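Local atomic coordinates of aminopeptidase C (Lactobacillus rhamnosus, PDB entry 4K7C), a protein that probably cleaves N-terminal residues from peptides as an aminopeptidase of the C1-like family of cysteine peptidases. Residues 51-56 against 371-376; 304-309 against 376-381; 331-336 against 398-403; 367-372 against 380-385. One frame throughout, in Å; residues are numbered along the deposited sequence.

Contact 1 (51-56 against 371-376)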
loop_
_atom_site.group_PDB
_atom_site.type_symbol
_atom_site.label_atom_id
_atom_site.label_comp_id
_atom_site.label_asym_id
_atom_site.label_seq_id
_atom_site.Cartn_x
_atom_site.Cartn_y
_atom_site.Cartn_z
ATOM N N THR A 51 0.805 13.933 30.793
ATOM C CA THR A 51 -0.078 14.212 31.895
ATOM C C THR A 51 0.224 15.596 32.451
ATOM O O THR A 51 1.371 15.894 32.722
ATOM C CB THR A 51 0.105 13.174 33.023
ATOM O OG1 THR A 51 -0.019 11.870 32.454
ATOM C CG2 THR A 51 -0.927 13.381 34.100
ATOM N N PHE A 52 -0.813 16.375 32.715
ATOM C CA PHE A 52 -0.698 17.778 33.050
ATOM C C PHE A 52 -1.650 18.229 34.136
ATOM O O PHE A 52 -2.871 18.070 34.016
ATOM C CB PHE A 52 -0.941 18.644 31.815
ATOM C CG PHE A 52 -0.139 18.207 30.612
ATOM C CD1 PHE A 52 1.127 18.716 30.409
ATOM C CD2 PHE A 52 -0.666 17.325 29.692
ATOM C CE1 PHE A 52 1.915 18.297 29.339
ATOM C CE2 PHE A 52 0.046 16.974 28.525
ATOM C CZ PHE A 52 1.357 17.460 28.353
ATOM N N SER A 53 -1.085 18.736 35.216
ATOM C CA SER A 53 -1.896 19.189 36.367
ATOM C C SER A 53 -2.891 20.285 35.977
ATOM O O SER A 53 -3.978 20.326 36.536
ATOM C CB SER A 53 -0.991 19.602 37.581
ATOM O OG SER A 53 -0.276 20.780 37.331
ATOM N N ILE A 54 -2.542 21.118 34.993
ATOM C CA ILE A 54 -3.478 22.123 34.422
ATOM C C ILE A 54 -3.685 21.731 32.982
ATOM O O ILE A 54 -2.719 21.669 32.220
ATOM C CB ILE A 54 -2.846 23.523 34.440
ATOM C CG1 ILE A 54 -2.574 23.798 35.896
ATOM C CG2 ILE A 54 -3.807 24.522 33.733
ATOM C CD1 ILE A 54 -1.918 25.093 36.142
ATOM N N GLU A 55 -4.906 21.390 32.637
ATOM C CA GLU A 55 -5.203 20.957 31.300
ATOM C C GLU A 55 -6.523 21.488 30.824
ATOM O O GLU A 55 -7.571 21.163 31.419
ATOM C CB GLU A 55 -5.217 19.457 31.261
ATOM C CG GLU A 55 -5.258 18.931 29.833
ATOM C CD GLU A 55 -5.145 17.398 29.800
ATOM O OE1 GLU A 55 -5.475 16.753 30.815
ATOM O OE2 GLU A 55 -4.727 16.822 28.791
ATOM N N LEU A 56 -6.517 22.244 29.737
ATOM C CA LEU A 56 -7.767 22.736 29.148
ATOM C C LEU A 56 -8.394 21.642 28.288
ATOM O O LEU A 56 -7.696 20.803 27.677
ATOM C CB LEU A 56 -7.525 23.981 28.270
ATOM C CG LEU A 56 -6.659 25.073 28.944
ATOM C CD1 LEU A 56 -6.434 26.281 28.054
ATOM C CD2 LEU A 56 -7.154 25.478 30.275
ATOM N N VAL A 371 -0.233 22.717 31.299
ATOM C CA VAL A 371 1.085 22.800 31.969
ATOM C C VAL A 371 1.036 21.954 33.184
ATOM O O VAL A 371 0.013 21.937 33.856
ATOM C CB VAL A 371 1.533 24.290 32.261
ATOM C CG1 VAL A 371 0.627 24.968 33.304
ATOM C CG2 VAL A 371 3.018 24.321 32.570
ATOM N N ASP A 372 2.065 21.131 33.395
ATOM C CA ASP A 372 2.196 20.291 34.569
ATOM C C ASP A 372 3.046 21.112 35.509
ATOM O O ASP A 372 4.250 21.452 35.228
ATOM C CB ASP A 372 2.914 18.968 34.241
ATOM C CG ASP A 372 2.683 17.899 35.282
ATOM O OD1 ASP A 372 1.616 17.891 35.915
ATOM O OD2 ASP A 372 3.558 17.009 35.410
ATOM N N LEU A 373 2.446 21.316 36.683
ATOM C CA LEU A 373 3.143 22.044 37.767
ATOM C C LEU A 373 3.424 21.072 38.922
ATOM O O LEU A 373 2.498 20.471 39.469
ATOM C CB LEU A 373 2.207 23.162 38.270
ATOM C CG LEU A 373 1.876 24.271 37.291
ATOM C CD1 LEU A 373 0.951 25.264 38.041
ATOM C CD2 LEU A 373 3.075 24.986 36.724
ATOM N N VAL A 374 4.692 20.878 39.242
ATOM C CA VAL A 374 5.141 19.983 40.316
ATOM C C VAL A 374 5.972 20.842 41.285
ATOM O O VAL A 374 6.891 21.579 40.880
ATOM C CB VAL A 374 6.026 18.825 39.800
ATOM C CG1 VAL A 374 6.409 17.880 40.961
ATOM C CG2 VAL A 374 5.293 17.975 38.758
ATOM N N ASP A 375 5.587 20.801 42.556
ATOM C CA ASP A 375 6.156 21.746 43.594
ATOM C C ASP A 375 6.129 23.215 43.107
ATOM O O ASP A 375 7.064 24.017 43.308
ATOM C CB ASP A 375 7.574 21.330 43.991
ATOM C CG ASP A 375 7.657 19.874 44.502
ATOM O OD1 ASP A 375 6.684 19.418 45.074
ATOM O OD2 ASP A 375 8.717 19.201 44.357
ATOM N N GLY A 376 5.050 23.545 42.426
ATOM C CA GLY A 376 4.809 24.929 41.972
ATOM C C GLY A 376 5.624 25.356 40.769
ATOM O O GLY A 376 5.576 26.508 40.407
#
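I54 and V371 stand side by side on the same face of an antiparallel hydrogen-bonded pair, both side chains pointing the same way. Two amide bonds fix this orientation: I54 N donates to V371 O nearly along the carbonyl axis, and V371 N returns a bond to I54 O at 2.9 Å. With CG1 anti to its carbonyl carbon (chi1 -60°) and the chain extended beyond, I54 passes CD1 alongside V371 CG1 and obliquely across L373. There I54 CD1 and L373 CD1 are 3.4 Å apart, tighter than usual van der Waals contact. S53 carries the grip past the bridge. Its OG, in the crowded position between backbone N and carbonyl carbon (chi1 70°), accepts from L373 N at 2.8 Å in a nearly straight bond of 165°. The amide of S53 turns to D372, where S53 N meets the anti lone pair of OD1 at 2.9 Å. The ring of F52 presents its edge to the same strand, with CD1 4.0 Å from D372 N. T51 O, buried here, has no polar partner in the model. E229 of the second subunit brings a like charge near D372 OD2, which might favour protonation of one of the two acids. Strand 54-55 thus lies along strand 364-374, whose other flank is paired with strand 377-384, while I54 and L373 touch K310 of helix 298-310.

Contact 2 (304-309 against 376-381)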
loop_
_atom_site.group_PDB
_atom_site.type_symbol
_atom_site.label_atom_id
_atom_site.label_comp_id
_atom_site.label_asym_id
_atom_site.label_seq_id
_atom_site.Cartn_x
_atom_site.Cartn_y
_atom_site.Cartn_z
ATOM N N LEU A 304 3.512 34.550 33.120
ATOM C CA LEU A 304 2.321 35.017 32.389
ATOM C C LEU A 304 1.582 33.953 31.656
ATOM O O LEU A 304 0.365 33.869 31.726
ATOM C CB LEU A 304 2.690 36.112 31.380
ATOM C CG LEU A 304 3.294 37.400 31.979
ATOM C CD1 LEU A 304 3.869 38.261 30.955
ATOM C CD2 LEU A 304 2.274 38.198 32.786
ATOM N N ALA A 305 2.327 33.059 30.966
ATOM C CA ALA A 305 1.674 31.934 30.333
ATOM C C ALA A 305 0.924 31.052 31.287
ATOM O O ALA A 305 -0.201 30.645 30.991
ATOM C CB ALA A 305 2.668 31.105 29.489
ATOM N N ILE A 306 1.563 30.692 32.417
ATOM C CA ILE A 306 0.906 29.921 33.437
ATOM C C ILE A 306 -0.375 30.570 34.033
ATOM O O ILE A 306 -1.364 29.935 34.227
ATOM C CB ILE A 306 1.939 29.595 34.540
ATOM C CG1 ILE A 306 2.994 28.666 33.979
ATOM C CG2 ILE A 306 1.294 28.918 35.729
ATOM C CD1 ILE A 306 4.289 28.579 34.814
ATOM N N LYS A 307 -0.297 31.872 34.291
ATOM C CA LYS A 307 -1.420 32.663 34.780
ATOM C C LYS A 307 -2.620 32.581 33.801
ATOM O O LYS A 307 -3.783 32.284 34.174
ATOM C CB LYS A 307 -0.934 34.102 34.976
ATOM C CG LYS A 307 -1.916 34.930 35.748
ATOM C CD LYS A 307 -1.337 36.304 36.044
ATOM C CE LYS A 307 -2.257 37.067 36.993
ATOM N NZ LYS A 307 -1.763 38.462 37.026
ATOM N N GLN A 308 -2.334 32.719 32.526
ATOM C CA GLN A 308 -3.356 32.630 31.498
ATOM C C GLN A 308 -3.962 31.196 31.433
ATOM O O GLN A 308 -5.194 30.997 31.393
ATOM C CB GLN A 308 -2.798 33.143 30.148
ATOM C CG GLN A 308 -3.816 33.229 29.051
ATOM C CD GLN A 308 -3.484 34.238 27.982
ATOM O OE1 GLN A 308 -3.136 35.387 28.280
ATOM N NE2 GLN A 308 -3.602 33.827 26.714
ATOM N N LEU A 309 -3.096 30.184 31.419
ATOM C CA LEU A 309 -3.585 28.796 31.512
ATOM C C LEU A 309 -4.451 28.512 32.744
ATOM O O LEU A 309 -5.488 27.861 32.649
ATOM C CB LEU A 309 -2.381 27.782 31.405
ATOM C CG LEU A 309 -1.708 27.830 30.015
ATOM C CD1 LEU A 309 -0.428 26.994 30.064
ATOM C CD2 LEU A 309 -2.642 27.280 28.915
ATOM N N GLY A 376 5.050 23.545 42.426
ATOM C CA GLY A 376 4.809 24.929 41.972
ATOM C C GLY A 376 5.624 25.356 40.769
ATOM O O GLY A 376 5.576 26.508 40.407
ATOM N N LYS A 377 6.415 24.462 40.162
ATOM C CA LYS A 377 7.231 24.829 38.972
ATOM C C LYS A 377 6.786 23.994 37.741
ATOM O O LYS A 377 6.403 22.853 37.871
ATOM C CB LYS A 377 8.694 24.549 39.236
ATOM C CG LYS A 377 9.245 25.400 40.408
ATOM C CD LYS A 377 10.696 25.836 40.151
ATOM C CE LYS A 377 11.202 26.715 41.279
ATOM N NZ LYS A 377 10.250 27.845 41.548
ATOM N N PRO A 378 6.876 24.589 36.544
ATOM C CA PRO A 378 6.437 23.849 35.356
ATOM C C PRO A 378 7.434 22.767 34.967
ATOM O O PRO A 378 8.646 23.029 34.963
ATOM C CB PRO A 378 6.391 24.936 34.307
ATOM C CG PRO A 378 7.351 25.977 34.780
ATOM C CD PRO A 378 7.066 25.995 36.254
ATOM N N THR A 379 6.977 21.545 34.694
ATOM C CA THR A 379 7.938 20.512 34.186
ATOM C C THR A 379 7.804 20.249 32.678
ATOM O O THR A 379 8.762 19.785 32.025
ATOM C CB THR A 379 7.736 19.216 35.005
ATOM O OG1 THR A 379 6.390 18.786 34.867
ATOM C CG2 THR A 379 8.047 19.462 36.471
ATOM N N LYS A 380 6.576 20.444 32.198
ATOM C CA LYS A 380 6.191 20.147 30.845
ATOM C C LYS A 380 4.879 20.868 30.510
ATOM O O LYS A 380 4.144 21.232 31.394
ATOM C CB LYS A 380 6.071 18.642 30.547
ATOM C CG LYS A 380 5.233 17.854 31.486
ATOM C CD LYS A 380 5.495 16.354 31.426
ATOM C CE LYS A 380 4.597 15.565 32.373
ATOM N NZ LYS A 380 5.043 14.156 32.232
ATOM N N TRP A 381 4.716 21.125 29.201
ATOM C CA TRP A 381 3.670 21.964 28.653
ATOM C C TRP A 381 2.972 21.146 27.585
ATOM O O TRP A 381 3.611 20.395 26.787
ATOM C CB TRP A 381 4.269 23.179 27.977
ATOM C CG TRP A 381 5.111 24.034 28.905
ATOM C CD1 TRP A 381 6.401 23.810 29.252
ATOM C CD2 TRP A 381 4.746 25.301 29.468
ATOM N NE1 TRP A 381 6.842 24.796 30.147
ATOM C CE2 TRP A 381 5.830 25.718 30.284
ATOM C CE3 TRP A 381 3.531 26.065 29.482
ATOM C CZ2 TRP A 381 5.791 26.889 31.034
ATOM C CZ3 TRP A 381 3.516 27.252 30.173
ATOM C CH2 TRP A 381 4.623 27.644 30.964
#
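W381 CG lies anti to its own carbonyl carbon (chi1 -59°), and a chi2 of 82° turns the indole so that its benzene end reaches helix 304-309. I306 answers with CG1 likewise anti to the carbonyl carbon and its chain extended, which carries CD1 out to the strand. The motif is a helix laid across a beta-hairpin strand: the two segment axes cross at 84° and approach to 10.8 Å, a spacing filled by side chains alone, since no hydrogen bond joins the segments. Three helix residues, one turn apart or adjacent, meet the indole obliquely. I306 CG1 comes to 3.6 Å from W381 CH2, the two side chains crossing at about a right angle. A305 CB, with no further reach, stands 4.0 Å from W381 CZ3, and L309 CD1 touches that same CZ3 at 4.0 Å. Outside the segments W381 NE1 donates to D401 OD1, and the indole also stacks with F404. An alanine in place of W381 would remove the indole that A305, I306 and L309 all touch, and would probably loosen the helix on the hairpin as well as lose the bond to D401. Beyond the indole, I306 CD1 rests 4.0 Å from P378 CG, again with the side chains crossing at about a right angle.

Contact 3 (331-336 against 398-403)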
loop_
_atom_site.group_PDB
_atom_site.type_symbol
_atom_site.label_atom_id
_atom_site.label_comp_id
_atom_site.label_asym_id
_atom_site.label_seq_id
_atom_site.Cartn_x
_atom_site.Cartn_y
_atom_site.Cartn_z
ATOM N N ILE A 331 7.472 14.993 20.828
ATOM C CA ILE A 331 8.186 15.306 22.027
ATOM C C ILE A 331 9.215 16.399 21.706
ATOM O O ILE A 331 10.088 16.237 20.798
ATOM C CB ILE A 331 8.920 14.033 22.538
ATOM C CG1 ILE A 331 7.960 12.938 22.940
ATOM C CG2 ILE A 331 9.800 14.412 23.734
ATOM C CD1 ILE A 331 8.565 11.583 23.217
ATOM N N LEU A 332 9.103 17.510 22.447
ATOM C CA LEU A 332 9.977 18.633 22.317
ATOM C C LEU A 332 10.737 18.688 23.662
ATOM O O LEU A 332 10.194 19.142 24.667
ATOM C CB LEU A 332 9.145 19.905 22.108
ATOM C CG LEU A 332 8.061 19.939 21.028
ATOM C CD1 LEU A 332 7.322 21.279 20.841
ATOM C CD2 LEU A 332 8.652 19.528 19.717
ATOM N N ASP A 333 11.961 18.195 23.710
ATOM C CA ASP A 333 12.657 18.048 24.964
ATOM C C ASP A 333 14.143 18.116 24.588
ATOM O O ASP A 333 14.624 17.434 23.654
ATOM C CB ASP A 333 12.292 16.718 25.719
ATOM C CG ASP A 333 12.957 16.575 27.094
ATOM O OD1 ASP A 333 13.666 17.547 27.573
ATOM O OD2 ASP A 333 12.791 15.443 27.657
ATOM N N THR A 334 14.863 18.992 25.309
ATOM C CA THR A 334 16.316 19.062 25.220
ATOM C C THR A 334 16.974 17.675 25.453
ATOM O O THR A 334 18.062 17.470 24.987
ATOM C CB THR A 334 16.881 20.055 26.223
ATOM O OG1 THR A 334 16.398 19.723 27.508
ATOM C CG2 THR A 334 16.506 21.450 25.876
ATOM N N ASN A 335 16.295 16.756 26.143
ATOM C CA ASN A 335 16.821 15.407 26.402
ATOM C C ASN A 335 16.395 14.330 25.382
ATOM O O ASN A 335 16.867 13.164 25.529
ATOM C CB ASN A 335 16.496 14.902 27.860
ATOM C CG ASN A 335 17.116 15.781 28.934
ATOM O OD1 ASN A 335 16.475 16.061 30.042
ATOM N ND2 ASN A 335 18.310 16.216 28.687
ATOM N N ILE A 336 15.590 14.678 24.386
ATOM C CA ILE A 336 15.063 13.658 23.459
ATOM C C ILE A 336 16.157 12.987 22.666
ATOM O O ILE A 336 16.038 11.785 22.345
ATOM C CB ILE A 336 13.850 14.137 22.629
ATOM C CG1 ILE A 336 13.201 12.984 21.913
ATOM C CG2 ILE A 336 14.286 15.172 21.562
ATOM C CD1 ILE A 336 12.630 11.922 22.803
ATOM N N VAL A 398 4.171 17.575 23.472
ATOM C CA VAL A 398 4.539 17.867 24.837
ATOM C C VAL A 398 5.918 18.504 24.778
ATOM O O VAL A 398 6.823 18.017 24.014
ATOM C CB VAL A 398 4.442 16.655 25.727
ATOM C CG1 VAL A 398 5.182 15.485 25.113
ATOM C CG2 VAL A 398 4.989 16.975 27.117
ATOM N N ALA A 399 6.131 19.605 25.549
ATOM C CA ALA A 399 7.399 20.325 25.527
ATOM C C ALA A 399 7.906 20.362 26.950
ATOM O O ALA A 399 7.116 20.692 27.882
ATOM C CB ALA A 399 7.248 21.743 25.054
ATOM N N SER A 400 9.169 19.966 27.150
ATOM C CA SER A 400 9.737 20.018 28.468
ATOM C C SER A 400 9.966 21.507 28.838
ATOM O O SER A 400 10.106 22.380 27.974
ATOM C CB SER A 400 11.089 19.229 28.595
ATOM O OG SER A 400 12.118 19.874 27.889
ATOM N N ASP A 401 10.035 21.772 30.148
ATOM C CA ASP A 401 10.303 23.128 30.592
ATOM C C ASP A 401 11.704 23.575 30.115
ATOM O O ASP A 401 11.905 24.723 29.702
ATOM C CB ASP A 401 10.155 23.233 32.106
ATOM C CG ASP A 401 9.985 24.675 32.511
ATOM O OD1 ASP A 401 9.093 25.268 31.926
ATOM O OD2 ASP A 401 10.814 25.212 33.301
ATOM N N ALA A 402 12.703 22.662 30.093
ATOM C CA ALA A 402 14.000 23.062 29.521
ATOM C C ALA A 402 13.943 23.455 28.071
ATOM O O ALA A 402 14.662 24.378 27.621
ATOM C CB ALA A 402 15.045 21.961 29.772
ATOM N N TRP A 403 13.151 22.696 27.297
ATOM C CA TRP A 403 12.943 23.012 25.917
ATOM C C TRP A 403 12.289 24.374 25.753
ATOM O O TRP A 403 12.692 25.125 24.904
ATOM C CB TRP A 403 12.105 21.928 25.190
ATOM C CG TRP A 403 12.138 21.998 23.668
ATOM C CD1 TRP A 403 12.950 21.279 22.831
ATOM C CD2 TRP A 403 11.316 22.812 22.808
ATOM N NE1 TRP A 403 12.661 21.561 21.515
ATOM C CE2 TRP A 403 11.661 22.497 21.480
ATOM C CE3 TRP A 403 10.344 23.774 23.049
ATOM C CZ2 TRP A 403 11.090 23.121 20.380
ATOM C CZ3 TRP A 403 9.731 24.366 21.935
ATOM C CH2 TRP A 403 10.121 24.048 20.630
#
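A short parallel strand pair runs here into a capped helix: I331 and L332 pair with V398 and A399, after which S400 N-caps helix 401-407 and residues 333-336 of the other segment fold into a type I turn. Two amide bonds define the parallel register, L332 N to V398 O and S400 N to L332 O, each 2.8 Å and nearly along the carbonyl axis. Side chains then take over. S400 OG, held between its backbone N and carbonyl carbon (chi1 70°), donates to D333 OD1 at 2.8 Å from well above the carboxylate plane, and accepts the capping bond from W403 N at 3.1 Å. D333 OD1 also receives N335 N at 3.1 Å in a nearly straight bond (170°), which makes an Asx turn. On the other face W403, its CG anti to the backbone N, slides the indole beneath L332. L332 CB sits 3.7 Å from the centroid of the five-membered ring, 12° off the normal, a CH-pi contact, and L332 CD1 continues over the six-membered ring at 3.9 Å from W403 CH2. W403 NE1 is bonded to Q323 O outside the segments. With two donors on OD1 and S44 OG on OD2, the buried D333 carboxylate would probably stay ionised; its charge would polarise the S400 hydroxyl and so is likely to strengthen the helix cap.

Contact 4 (367-372 against 380-385)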
loop_
_atom_site.group_PDB
_atom_site.type_symbol
_atom_site.label_atom_id
_atom_site.label_comp_id
_atom_site.label_asym_id
_atom_site.label_seq_id
_atom_site.Cartn_x
_atom_site.Cartn_y
_atom_site.Cartn_z
ATOM N N VAL A 367 -0.124 26.266 20.099
ATOM C CA VAL A 367 -0.927 26.717 21.191
ATOM C C VAL A 367 -0.614 25.854 22.450
ATOM O O VAL A 367 -0.630 24.625 22.396
ATOM C CB VAL A 367 -2.456 26.670 20.811
ATOM C CG1 VAL A 367 -3.327 27.036 22.027
ATOM C CG2 VAL A 367 -2.776 27.506 19.631
ATOM N N LEU A 368 -0.317 26.538 23.550
ATOM C CA LEU A 368 -0.295 25.912 24.881
ATOM C C LEU A 368 -1.695 25.711 25.392
ATOM O O LEU A 368 -2.481 26.680 25.452
ATOM C CB LEU A 368 0.496 26.774 25.905
ATOM C CG LEU A 368 1.867 27.194 25.330
ATOM C CD1 LEU A 368 2.457 28.237 26.221
ATOM C CD2 LEU A 368 2.885 26.031 25.271
ATOM N N THR A 369 -1.969 24.479 25.781
ATOM C CA THR A 369 -3.293 24.060 26.317
ATOM C C THR A 369 -3.242 23.361 27.659
ATOM O O THR A 369 -4.239 22.895 28.153
ATOM C CB THR A 369 -4.105 23.231 25.308
ATOM O OG1 THR A 369 -3.547 21.905 25.210
ATOM C CG2 THR A 369 -4.170 23.943 23.876
ATOM N N GLY A 370 -2.091 23.432 28.307
ATOM C CA GLY A 370 -1.878 22.726 29.578
ATOM C C GLY A 370 -0.443 22.947 30.008
ATOM O O GLY A 370 0.416 23.371 29.209
ATOM N N VAL A 371 -0.233 22.717 31.299
ATOM C CA VAL A 371 1.085 22.800 31.969
ATOM C C VAL A 371 1.036 21.954 33.184
ATOM O O VAL A 371 0.013 21.937 33.856
ATOM C CB VAL A 371 1.533 24.290 32.261
ATOM C CG1 VAL A 371 0.627 24.968 33.304
ATOM C CG2 VAL A 371 3.018 24.321 32.570
ATOM N N ASP A 372 2.065 21.131 33.395
ATOM C CA ASP A 372 2.196 20.291 34.569
ATOM C C ASP A 372 3.046 21.112 35.509
ATOM O O ASP A 372 4.250 21.452 35.228
ATOM C CB ASP A 372 2.914 18.968 34.241
ATOM C CG ASP A 372 2.683 17.899 35.282
ATOM O OD1 ASP A 372 1.616 17.891 35.915
ATOM O OD2 ASP A 372 3.558 17.009 35.410
ATOM N N LYS A 380 6.576 20.444 32.198
ATOM C CA LYS A 380 6.191 20.147 30.845
ATOM C C LYS A 380 4.879 20.868 30.510
ATOM O O LYS A 380 4.144 21.232 31.394
ATOM C CB LYS A 380 6.071 18.642 30.547
ATOM C CG LYS A 380 5.233 17.854 31.486
ATOM C CD LYS A 380 5.495 16.354 31.426
ATOM C CE LYS A 380 4.597 15.565 32.373
ATOM N NZ LYS A 380 5.043 14.156 32.232
ATOM N N TRP A 381 4.716 21.125 29.201
ATOM C CA TRP A 381 3.670 21.964 28.653
ATOM C C TRP A 381 2.972 21.146 27.585
ATOM O O TRP A 381 3.611 20.395 26.787
ATOM C CB TRP A 381 4.269 23.179 27.977
ATOM C CG TRP A 381 5.111 24.034 28.905
ATOM C CD1 TRP A 381 6.401 23.810 29.252
ATOM C CD2 TRP A 381 4.746 25.301 29.468
ATOM N NE1 TRP A 381 6.842 24.796 30.147
ATOM C CE2 TRP A 381 5.830 25.718 30.284
ATOM C CE3 TRP A 381 3.531 26.065 29.482
ATOM C CZ2 TRP A 381 5.791 26.889 31.034
ATOM C CZ3 TRP A 381 3.516 27.252 30.173
ATOM C CH2 TRP A 381 4.623 27.644 30.964
ATOM N N LYS A 382 1.648 21.293 27.545
ATOM C CA LYS A 382 0.828 20.620 26.575
ATOM C C LYS A 382 0.617 21.515 25.369
ATOM O O LYS A 382 0.239 22.714 25.474
ATOM C CB LYS A 382 -0.509 20.184 27.150
ATOM C CG LYS A 382 -1.431 19.480 26.176
ATOM C CD LYS A 382 -2.735 19.013 26.816
ATOM C CE LYS A 382 -3.402 17.991 25.897
ATOM N NZ LYS A 382 -4.837 17.804 26.179
ATOM N N VAL A 383 0.818 20.939 24.200
ATOM C CA VAL A 383 0.911 21.730 22.964
ATOM C C VAL A 383 -0.066 21.238 21.906
ATOM O O VAL A 383 -0.000 20.074 21.447
ATOM C CB VAL A 383 2.341 21.692 22.388
ATOM C CG1 VAL A 383 2.471 22.426 21.033
ATOM C CG2 VAL A 383 3.221 22.300 23.372
ATOM N N GLU A 384 -0.967 22.104 21.504
ATOM C CA GLU A 384 -1.819 21.783 20.372
ATOM C C GLU A 384 -1.135 22.095 19.084
ATOM O O GLU A 384 -0.791 23.257 18.799
ATOM C CB GLU A 384 -3.205 22.528 20.415
ATOM C CG GLU A 384 -4.055 22.196 19.168
ATOM C CD GLU A 384 -5.389 22.905 19.169
ATOM O OE1 GLU A 384 -5.534 23.825 20.008
ATOM O OE2 GLU A 384 -6.193 22.656 18.260
ATOM N N ASN A 385 -0.911 21.048 18.268
ATOM C CA ASN A 385 -0.295 21.243 16.967
ATOM C C ASN A 385 -1.384 21.250 15.910
ATOM O O ASN A 385 -2.526 21.060 16.248
ATOM C CB ASN A 385 0.802 20.213 16.636
ATOM C CG ASN A 385 1.891 20.764 15.682
ATOM O OD1 ASN A 385 1.776 21.814 15.052
ATOM N ND2 ASN A 385 2.988 20.020 15.590
HETATM O O HOH W 1 -5.783 20.471 25.834
#
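Backbone hydrogen bonds come first. The strand segments run antiparallel at 161°, and E384 N to V367 O at 2.7 Å opens the ladder, its return bond from V367 N being weak. T369 N then donates to K382 O at 2.8 Å, and K382 N to G370 O at 2.9 Å, the last from 65° above the carbonyl plane. D372 N closes on K380 O at 2.9 Å, within that carbonyl plane. L368 faces V383 whereas V371 faces W381, so strand 367-372 holds one extra residue, a beta bulge at T369 and G370. G370 N, buried here, has no partner in the model, and a side chain on G370 would crowd K382 CB. The hairpin so formed, strands 364-374 and 377-384, leads to N385, whose OD1 is bonded to H364 NE2, consistent with the His-Asn pair of papain-like peptidases. Among polar side chains, a water links T369 OG1 (2.7 Å) and K382 NZ (2.9 Å), and K382 also salt-bridges E55. E384 reaches H81 and R80. K380 lies alongside D372, but D372 OD2 and K380 NZ stay 4.5 Å apart; NZ bonds instead to T49 O and A47 O, and D372 OD1 to S53 N. Apolar contacts gather on the opposite face, where V371 CG2, anti to its backbone N, stands over the six-membered ring of W381, 3.6 Å from its centroid and 11° off the normal. L368 CD1 crosses obliquely to W381 CE3. A serine at W381 would remove this ring and would probably leave V371 and L368 poorly packed. L368 CD2 adjoins V383 CG2, the two side chains pointing the same way.

From the N terminus, residues 51-56 open the longest loop, closed after 314 intervening residues by contact 1 at 371-376. Within that span helix 304-309 and strand 331-332 begin contacts 2 and 3, which close farther on, at 376-381 and 398-403; contacts 1, 2 and 3 therefore cross one another pairwise. Contact 4 is the local hairpin, 367-372 with 380-385: it lies wholly inside the span of contact 3, begins where contact 1 ends and finishes on the strand where contact 2 ends. Strands 54-55, 364-374, 377-384, 396-400 and 331-332 thereby become successive neighbours, with helix 298-310 packed against the hairpin, and W381 N to A399 O bridges contacts 3 and 4.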